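Local coordinates for protein inorganic pyrophosphatase (PDB 3TR4) that probably hydrolyses inorganic pyrophosphate to two phosphate ions, as a magnesium-dependent, homohexameric enzyme of the soluble PPase family, at residues B[54-59]-B[75-80]. Numbering follows the deposited sequence.
Sequences PCNYGF and VLTPVP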
ATOM      1  N   PRO B  54      -4.872   7.938 -14.606  1.00 27.49           N
ATOM      2  CA  PRO B  54      -3.684   8.794 -14.653  1.00 28.37           C
ATOM      3  C   PRO B  54      -3.851  10.066 -13.828  1.00 28.45           C
ATOM      4  O   PRO B  54      -2.938  10.885 -13.774  1.00 27.20           O
ATOM      5  CB  PRO B  54      -3.591   9.148 -16.132  1.00 28.17           C
ATOM      6  CG  PRO B  54      -5.018   9.206 -16.562  1.00 31.98           C
ATOM      7  CD  PRO B  54      -5.703   8.089 -15.813  1.00 34.94           C
ATOM      8  N   CYS B  55      -5.013  10.230 -13.207  1.00 22.60           N
ATOM      9  CA  CYS B  55      -5.296  11.391 -12.374  1.00 18.35           C
ATOM     10  C   CYS B  55      -6.570  11.116 -11.588  1.00 25.50           C
ATOM     11  O   CYS B  55      -7.216  10.092 -11.804  1.00 19.43           O
ATOM     12  CB  CYS B  55      -5.471  12.642 -13.236  1.00 23.02           C
ATOM     13  SG  CYS B  55      -6.761  12.515 -14.502  1.00 34.76           S
ATOM     14  N   ASN B  56      -6.933  12.012 -10.673  1.00 21.69           N
ATOM     15  CA  ASN B  56      -8.189  11.847  -9.952  1.00 19.81           C
ATOM     16  C   ASN B  56      -9.358  12.133 -10.876  1.00 26.89           C
ATOM     17  O   ASN B  56      -9.226  12.878 -11.847  1.00 21.98           O
ATOM     18  CB  ASN B  56      -8.268  12.747  -8.717  1.00 20.56           C
ATOM     19  CG  ASN B  56      -7.043  12.643  -7.837  1.00 20.23           C
ATOM     20  OD1 ASN B  56      -6.879  11.685  -7.079  1.00 22.23           O
ATOM     21  ND2 ASN B  56      -6.173  13.637  -7.931  1.00 23.00           N
ATOM     22  N   TYR B  57     -10.504  11.539 -10.567  1.00 22.96           N
ATOM     23  CA  TYR B  57     -11.676  11.659 -11.422  1.00 21.07           C
ATOM     24  C   TYR B  57     -12.914  11.878 -10.566  1.00 20.66           C
ATOM     25  O   TYR B  57     -13.105  11.203  -9.554  1.00 23.99           O
ATOM     26  CB  TYR B  57     -11.823  10.400 -12.278  1.00 23.28           C
ATOM     27  CG  TYR B  57     -13.053  10.358 -13.158  1.00 30.74           C
ATOM     28  CD1 TYR B  57     -13.034  10.889 -14.440  1.00 31.47           C
ATOM     29  CD2 TYR B  57     -14.226   9.761 -12.716  1.00 35.26           C
ATOM     30  CE1 TYR B  57     -14.152  10.839 -15.252  1.00 39.82           C
ATOM     31  CE2 TYR B  57     -15.349   9.709 -13.519  1.00 38.39           C
ATOM     32  CZ  TYR B  57     -15.307  10.249 -14.785  1.00 47.12           C
ATOM     33  OH  TYR B  57     -16.425  10.197 -15.585  1.00 58.84           O
ATOM     34  N   GLY B  58     -13.753  12.822 -10.971  1.00 20.43           N
ATOM     35  CA  GLY B  58     -14.961  13.113 -10.224  1.00 22.68           C
ATOM     36  C   GLY B  58     -15.986  13.849 -11.058  1.00 20.54           C
ATOM     37  O   GLY B  58     -15.958  13.792 -12.283  1.00 24.74           O
ATOM     38  N   PHE B  59     -16.888  14.553 -10.387  1.00 20.36           N
ATOM     39  CA  PHE B  59     -17.938  15.293 -11.064  1.00 24.02           C
ATOM     40  C   PHE B  59     -18.244  16.583 -10.319  1.00 24.73           C
ATOM     41  O   PHE B  59     -17.900  16.729  -9.142  1.00 26.37           O
ATOM     42  CB  PHE B  59     -19.205  14.440 -11.163  1.00 24.51           C
ATOM     43  CG  PHE B  59     -19.843  14.148  -9.831  1.00 30.58           C
ATOM     44  CD1 PHE B  59     -19.441  13.055  -9.079  1.00 29.22           C
ATOM     45  CD2 PHE B  59     -20.837  14.969  -9.328  1.00 26.52           C
ATOM     46  CE1 PHE B  59     -20.023  12.786  -7.853  1.00 31.56           C
ATOM     47  CE2 PHE B  59     -21.423  14.706  -8.105  1.00 28.06           C
ATOM     48  CZ  PHE B  59     -21.017  13.615  -7.367  1.00 32.40           C
ATOM     49  N   VAL B  75      -8.969  15.752 -12.179  1.00 19.13           N
ATOM     50  CA  VAL B  75      -8.219  16.649 -11.303  1.00 22.81           C
ATOM     51  C   VAL B  75      -6.800  16.149 -11.067  1.00 23.87           C
ATOM     52  O   VAL B  75      -6.595  15.050 -10.553  1.00 22.63           O
ATOM     53  CB  VAL B  75      -8.915  16.843  -9.944  1.00 24.77           C
ATOM     54  CG1 VAL B  75      -8.199  17.924  -9.143  1.00 27.41           C
ATOM     55  CG2 VAL B  75     -10.381  17.208 -10.150  1.00 24.30           C
ATOM     56  N   LEU B  76      -5.820  16.958 -11.461  1.00 21.86           N
ATOM     57  CA  LEU B  76      -4.425  16.644 -11.205  1.00 21.73           C
ATOM     58  C   LEU B  76      -4.030  17.175  -9.837  1.00 24.16           C
ATOM     59  O   LEU B  76      -4.290  18.331  -9.511  1.00 25.89           O
ATOM     60  CB  LEU B  76      -3.533  17.269 -12.273  1.00 30.50           C
ATOM     61  CG  LEU B  76      -3.820  16.873 -13.721  1.00 34.69           C
ATOM     62  CD1 LEU B  76      -2.936  17.667 -14.668  1.00 35.67           C
ATOM     63  CD2 LEU B  76      -3.611  15.384 -13.910  1.00 34.99           C
ATOM     64  N   THR B  77      -3.398  16.326  -9.039  1.00 19.75           N
ATOM     65  CA  THR B  77      -2.980  16.704  -7.698  1.00 21.25           C
ATOM     66  C   THR B  77      -1.619  16.090  -7.402  1.00 21.89           C
ATOM     67  O   THR B  77      -1.204  15.144  -8.078  1.00 21.73           O
ATOM     68  CB  THR B  77      -3.973  16.200  -6.638  1.00 25.01           C
ATOM     69  OG1 THR B  77      -4.082  14.775  -6.724  1.00 24.67           O
ATOM     70  CG2 THR B  77      -5.348  16.815  -6.853  1.00 26.16           C
ATOM     71  N   PRO B  78      -0.920  16.626  -6.391  1.00 24.74           N
ATOM     72  CA  PRO B  78       0.376  16.098  -5.952  1.00 24.42           C
ATOM     73  C   PRO B  78       0.267  14.648  -5.480  1.00 28.60           C
ATOM     74  O   PRO B  78       1.161  13.853  -5.752  1.00 26.98           O
ATOM     75  CB  PRO B  78       0.742  17.010  -4.779  1.00 27.48           C
ATOM     76  CG  PRO B  78       0.004  18.283  -5.044  1.00 28.94           C
ATOM     77  CD  PRO B  78      -1.285  17.864  -5.678  1.00 27.92           C
ATOM     78  N   VAL B  79      -0.814  14.314  -4.779  1.00 26.37           N
ATOM     79  CA  VAL B  79      -1.052  12.936  -4.353  1.00 30.54           C
ATOM     80  C   VAL B  79      -2.534  12.579  -4.475  1.00 28.94           C
ATOM     81  O   VAL B  79      -3.388  13.466  -4.482  1.00 28.64           O
ATOM     82  CB  VAL B  79      -0.573  12.699  -2.911  1.00 28.21           C
ATOM     83  CG1 VAL B  79       0.931  12.890  -2.812  1.00 27.50           C
ATOM     84  CG2 VAL B  79      -1.287  13.641  -1.972  1.00 28.13           C
ATOM     85  N   PRO B  80      -2.844  11.273  -4.571  1.00 21.63           N
ATOM     86  CA  PRO B  80      -4.239  10.857  -4.774  1.00 20.97           C
ATOM     87  C   PRO B  80      -5.171  11.367  -3.670  1.00 24.05           C
ATOM     88  O   PRO B  80      -4.765  11.493  -2.514  1.00 21.18           O
ATOM     89  CB  PRO B  80      -4.161   9.326  -4.738  1.00 21.38           C
ATOM     90  CG  PRO B  80      -2.733   9.000  -5.066  1.00 25.08           C
ATOM     91  CD  PRO B  80      -1.927  10.123  -4.481  1.00 22.05           C
TER
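Asn56 and Val75 form an antiparallel hydrogen-bonded pair in the beta barrel of the soluble (family I) pyrophosphatase fold, where strand 56-59 runs beside strand 72-75 just before the latter gives way to the loop that begins at Leu76 and leads to strand 86-99. Two backbone bonds close the pair. Val75 N donates to Asn56 O at 2.9 Å, and Asn56 N donates to Val75 O at 3.1 Å.

The asparagine then carries the pairing past the end of the strand. Its CG lies anti to its own carbonyl carbon (chi1 -50°), which swings the amide toward the departing loop. Asn56 ND2 gives one bond to Val75 O (3.0 Å, bent to 148° at the hydrogen) and another to Thr77 OG1 (2.7 Å), the hydroxyl lying close to the amide plane. Val75 O is thus gripped by two donors, the backbone N and the side-chain N of Asn56, arriving from opposite faces of its carbonyl plane. An amide suits this buried place because its other end accepts: Asn56 OD1 takes hydrogen bonds from the backbone N of Ala25 and of Val81. Threonine fits as well, since its hydroxyl accepts from the amide and donates to Val79 O, tying the loop to itself two residues further on; Thr77 also packs on Phe46 of a second subunit.

On the strand's next residue the CB of Tyr57, predicted to bind substrate, points away from 75-80, and its side chain touches Asp72, a ligand of the bound manganese ion.

Apolar contact is slighter. Val75, whose beta-branching suits an extended strand, meets Asn56 CB to CB at 4.3 Å on the same face of the sheet. Leu76 packs its side chain on Leu132 and Ile136 of helix 130-142, and beside the small Cys55 its CD2 methyl presses on Cys55 CB at a tight 3.4 Å.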